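PDB 6GRH: microcin B17-processing protein McbD from Escherichia coli str. K-12 substr. MG1655, which is a YcaO-family protein needed to process the inactive microcin B17 precursor, McbA, into the active peptide antibiotic. Local coordinates for residues R238-T243 against S292-E297. The protein carries 1 engineered substitution. Sequence-based numbering, arbitrary orientation.
Sequences RIKYST and SCNKYE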
ATOM      1  N   ARG E 238      -5.549 -39.525  18.792  1.00 45.20           N
ATOM      2  CA  ARG E 238      -6.186 -40.095  17.613  1.00 44.77           C
ATOM      3  C   ARG E 238      -5.242 -41.011  16.847  1.00 42.47           C
ATOM      4  O   ARG E 238      -5.680 -41.996  16.261  1.00 42.69           O
ATOM      5  CB  ARG E 238      -6.691 -38.993  16.683  1.00 46.58           C
ATOM      6  CG  ARG E 238      -7.956 -38.290  17.165  1.00 49.38           C
ATOM      7  CD  ARG E 238      -7.667 -37.075  18.035  1.00 51.65           C
ATOM      8  NE  ARG E 238      -8.856 -36.209  18.163  1.00 54.13           N
ATOM      9  CZ  ARG E 238      -8.871 -34.976  18.676  1.00 55.45           C
ATOM     10  NH1 ARG E 238      -7.754 -34.388  19.122  1.00 55.43           N
ATOM     11  NH2 ARG E 238     -10.024 -34.313  18.737  1.00 57.21           N
ATOM     12  N   ILE E 239      -3.954 -40.682  16.823  1.00 39.71           N
ATOM     13  CA  ILE E 239      -2.969 -41.524  16.167  1.00 38.33           C
ATOM     14  C   ILE E 239      -2.357 -42.478  17.184  1.00 38.45           C
ATOM     15  O   ILE E 239      -1.630 -42.054  18.082  1.00 39.21           O
ATOM     16  CB  ILE E 239      -1.862 -40.700  15.476  1.00 36.73           C
ATOM     17  CG1 ILE E 239      -2.465 -39.671  14.509  1.00 36.26           C
ATOM     18  CG2 ILE E 239      -0.873 -41.616  14.771  1.00 35.93           C
ATOM     19  CD1 ILE E 239      -3.353 -40.223  13.406  1.00 36.16           C
ATOM     20  N   LYS E 240      -2.655 -43.764  17.026  1.00 38.03           N
ATOM     21  CA  LYS E 240      -2.131 -44.799  17.889  1.00 38.78           C
ATOM     22  C   LYS E 240      -0.822 -45.373  17.345  1.00 38.02           C
ATOM     23  O   LYS E 240      -0.061 -45.992  18.097  1.00 38.37           O
ATOM     24  CB  LYS E 240      -3.147 -45.938  18.014  1.00 39.89           C
ATOM     25  CG  LYS E 240      -4.578 -45.510  18.345  1.00 40.56           C
ATOM     26  CD  LYS E 240      -4.663 -44.716  19.635  1.00 41.18           C
ATOM     27  CE  LYS E 240      -6.115 -44.477  20.018  1.00 41.95           C
ATOM     28  NZ  LYS E 240      -6.230 -43.686  21.263  1.00 42.47           N
ATOM     29  N   TYR E 241      -0.592 -45.192  16.045  1.00 36.65           N
ATOM     30  CA  TYR E 241       0.535 -45.780  15.336  1.00 36.36           C
ATOM     31  C   TYR E 241       0.891 -44.911  14.147  1.00 35.20           C
ATOM     32  O   TYR E 241       0.002 -44.411  13.456  1.00 34.21           O
ATOM     33  CB  TYR E 241       0.200 -47.212  14.859  1.00 37.19           C
ATOM     34  CG  TYR E 241       1.129 -47.785  13.798  1.00 36.80           C
ATOM     35  CD1 TYR E 241       2.394 -48.252  14.132  1.00 37.37           C
ATOM     36  CD2 TYR E 241       0.739 -47.857  12.466  1.00 36.51           C
ATOM     37  CE1 TYR E 241       3.253 -48.772  13.171  1.00 37.37           C
ATOM     38  CE2 TYR E 241       1.586 -48.365  11.493  1.00 36.71           C
ATOM     39  CZ  TYR E 241       2.854 -48.822  11.848  1.00 37.48           C
ATOM     40  OH  TYR E 241       3.717 -49.338  10.873  1.00 38.33           O
ATOM     41  N   SER E 242       2.189 -44.747  13.890  1.00 35.09           N
ATOM     42  CA  SER E 242       2.626 -44.150  12.630  1.00 34.39           C
ATOM     43  C   SER E 242       4.025 -44.612  12.296  1.00 34.49           C
ATOM     44  O   SER E 242       4.700 -45.240  13.114  1.00 35.71           O
ATOM     45  CB  SER E 242       2.548 -42.617  12.693  1.00 33.97           C
ATOM     46  OG  SER E 242       2.666 -42.082  11.395  1.00 33.75           O
ATOM     47  N   THR E 243       4.458 -44.317  11.082  1.00 33.63           N
ATOM     48  CA  THR E 243       5.759 -44.774  10.631  1.00 33.90           C
ATOM     49  C   THR E 243       6.318 -43.829   9.603  1.00 32.63           C
ATOM     50  O   THR E 243       5.578 -43.100   8.963  1.00 31.84           O
ATOM     51  CB  THR E 243       5.707 -46.230  10.080  1.00 34.67           C
ATOM     52  OG1 THR E 243       7.012 -46.645   9.645  1.00 35.46           O
ATOM     53  CG2 THR E 243       4.759 -46.365   8.926  1.00 34.26           C
ATOM     54  N   SER E 292      -6.697 -48.484   8.712  1.00 41.66           N
ATOM     55  CA  SER E 292      -7.115 -49.635   9.539  1.00 43.26           C
ATOM     56  C   SER E 292      -5.968 -50.194  10.410  1.00 43.26           C
ATOM     57  O   SER E 292      -6.222 -50.941  11.353  1.00 43.92           O
ATOM     58  CB  SER E 292      -7.700 -50.741   8.674  1.00 44.45           C
ATOM     59  OG  SER E 292      -6.672 -51.501   8.061  1.00 45.42           O
ATOM     60  N   CYS E 293      -4.720 -49.856  10.072  1.00 42.12           N
ATOM     61  CA  CYS E 293      -3.541 -50.179  10.912  1.00 42.55           C
ATOM     62  C   CYS E 293      -3.230 -49.166  12.033  1.00 41.59           C
ATOM     63  O   CYS E 293      -2.257 -49.354  12.789  1.00 40.90           O
ATOM     64  CB  CYS E 293      -2.296 -50.336  10.022  1.00 42.69           C
ATOM     65  SG  CYS E 293      -2.377 -51.713   8.864  1.00 44.44           S
ATOM     66  N   ASN E 294      -4.022 -48.096  12.140  1.00 41.05           N
ATOM     67  CA  ASN E 294      -3.861 -47.077  13.198  1.00 40.86           C
ATOM     68  C   ASN E 294      -4.322 -47.640  14.538  1.00 42.53           C
ATOM     69  O   ASN E 294      -5.398 -47.313  15.041  1.00 43.11           O
ATOM     70  CB  ASN E 294      -4.624 -45.768  12.844  1.00 40.29           C
ATOM     71  CG  ASN E 294      -4.520 -44.707  13.931  1.00 39.64           C
ATOM     72  OD1 ASN E 294      -3.539 -44.644  14.669  1.00 39.53           O
ATOM     73  ND2 ASN E 294      -5.536 -43.879  14.040  1.00 39.56           N
ATOM     74  N   LYS E 295      -3.489 -48.505  15.105  1.00 43.42           N
ATOM     75  CA  LYS E 295      -3.738 -49.099  16.413  1.00 45.22           C
ATOM     76  C   LYS E 295      -2.408 -49.534  17.018  1.00 44.76           C
ATOM     77  O   LYS E 295      -1.457 -49.851  16.303  1.00 43.04           O
ATOM     78  CB  LYS E 295      -4.724 -50.267  16.331  1.00 47.64           C
ATOM     79  CG  LYS E 295      -4.421 -51.304  15.264  1.00 48.66           C
ATOM     80  CD  LYS E 295      -5.664 -52.109  14.896  1.00 50.51           C
ATOM     81  CE  LYS E 295      -5.481 -52.837  13.572  1.00 51.38           C
ATOM     82  NZ  LYS E 295      -4.810 -54.159  13.703  1.00 53.19           N
ATOM     83  N   TYR E 296      -2.352 -49.520  18.339  1.00 45.64           N
ATOM     84  CA  TYR E 296      -1.126 -49.812  19.059  1.00 46.71           C
ATOM     85  C   TYR E 296      -0.520 -51.168  18.676  1.00 47.30           C
ATOM     86  O   TYR E 296       0.704 -51.304  18.639  1.00 46.58           O
ATOM     87  CB  TYR E 296      -1.379 -49.729  20.565  1.00 48.21           C
ATOM     88  CG  TYR E 296      -0.125 -49.778  21.400  1.00 48.73           C
ATOM     89  CD1 TYR E 296       0.811 -48.744  21.342  1.00 48.22           C
ATOM     90  CD2 TYR E 296       0.111 -50.839  22.285  1.00 50.34           C
ATOM     91  CE1 TYR E 296       1.964 -48.785  22.107  1.00 48.89           C
ATOM     92  CE2 TYR E 296       1.259 -50.882  23.054  1.00 50.94           C
ATOM     93  CZ  TYR E 296       2.177 -49.848  22.958  1.00 50.29           C
ATOM     94  OH  TYR E 296       3.318 -49.873  23.711  1.00 51.87           O
ATOM     95  N   GLU E 297      -1.375 -52.144  18.344  1.00 48.33           N
ATOM     96  CA  GLU E 297      -0.934 -53.499  17.985  1.00 49.48           C
ATOM     97  C   GLU E 297      -0.066 -53.543  16.723  1.00 47.68           C
ATOM     98  O   GLU E 297       0.717 -54.484  16.552  1.00 47.86           O
ATOM     99  CB  GLU E 297      -2.104 -54.487  17.806  1.00 52.24           C
ATOM    100  CG  GLU E 297      -3.136 -54.519  18.937  1.00 54.70           C
ATOM    101  CD  GLU E 297      -4.279 -53.524  18.710  1.00 55.52           C
ATOM    102  OE1 GLU E 297      -4.188 -52.359  19.199  1.00 54.09           O
ATOM    103  OE2 GLU E 297      -5.260 -53.906  18.019  1.00 57.60           O
TER
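OD1 of Asn294, the central residue of an inverse gamma turn, is gripped by two consecutive backbone N-H groups, those of Lys240 and Tyr241, where the chain enters strand 241-248, an outermost strand, within this chain, of a mixed sheet in the YcaO family region. The donor N of Lys240 lies 2.7 Å from OD1 of Asn294, in the carbonyl plane and on a lone pair. The second bond, from N of Tyr241 to OD1 of Asn294, is longer at 3.3 Å and more bent (N-H...O angle 140°), its donor sitting nearly on the line of the C=O bond. The other arm of the amide points at the chain two residues earlier: ND2 of Asn294 gives an almost straight bond (171°) to O of Arg238, 2.9 Å away. That acceptor lies in the plane of the amide, so bonds at both ends fix the rotation of the group. CG of Asn294 stands anti to its backbone N (chi1 178°), on the side of residues 238-241.

The gamma turn is closed by N of Lys295 on O of Cys293 at 2.8 Å and lies in the short link between helices 285-292 and 296-304. O of Cys293 also accepts a hydrogen bond from OG of Ser298 and lies 3.4 Å from CD2 of Tyr241, oblique to the ring. OH of Tyr241 hydrogen-bonds O of Pro394, which ties the side chain to the C-terminal tail. Lys240 contributes its aliphatic base while its amine turns back to the carbonyls of Ser237 and Asn234. CB of Lys240 rests 3.6 Å from CA of Lys295, and CB of Tyr241 lies 3.4 Å from O of Lys295.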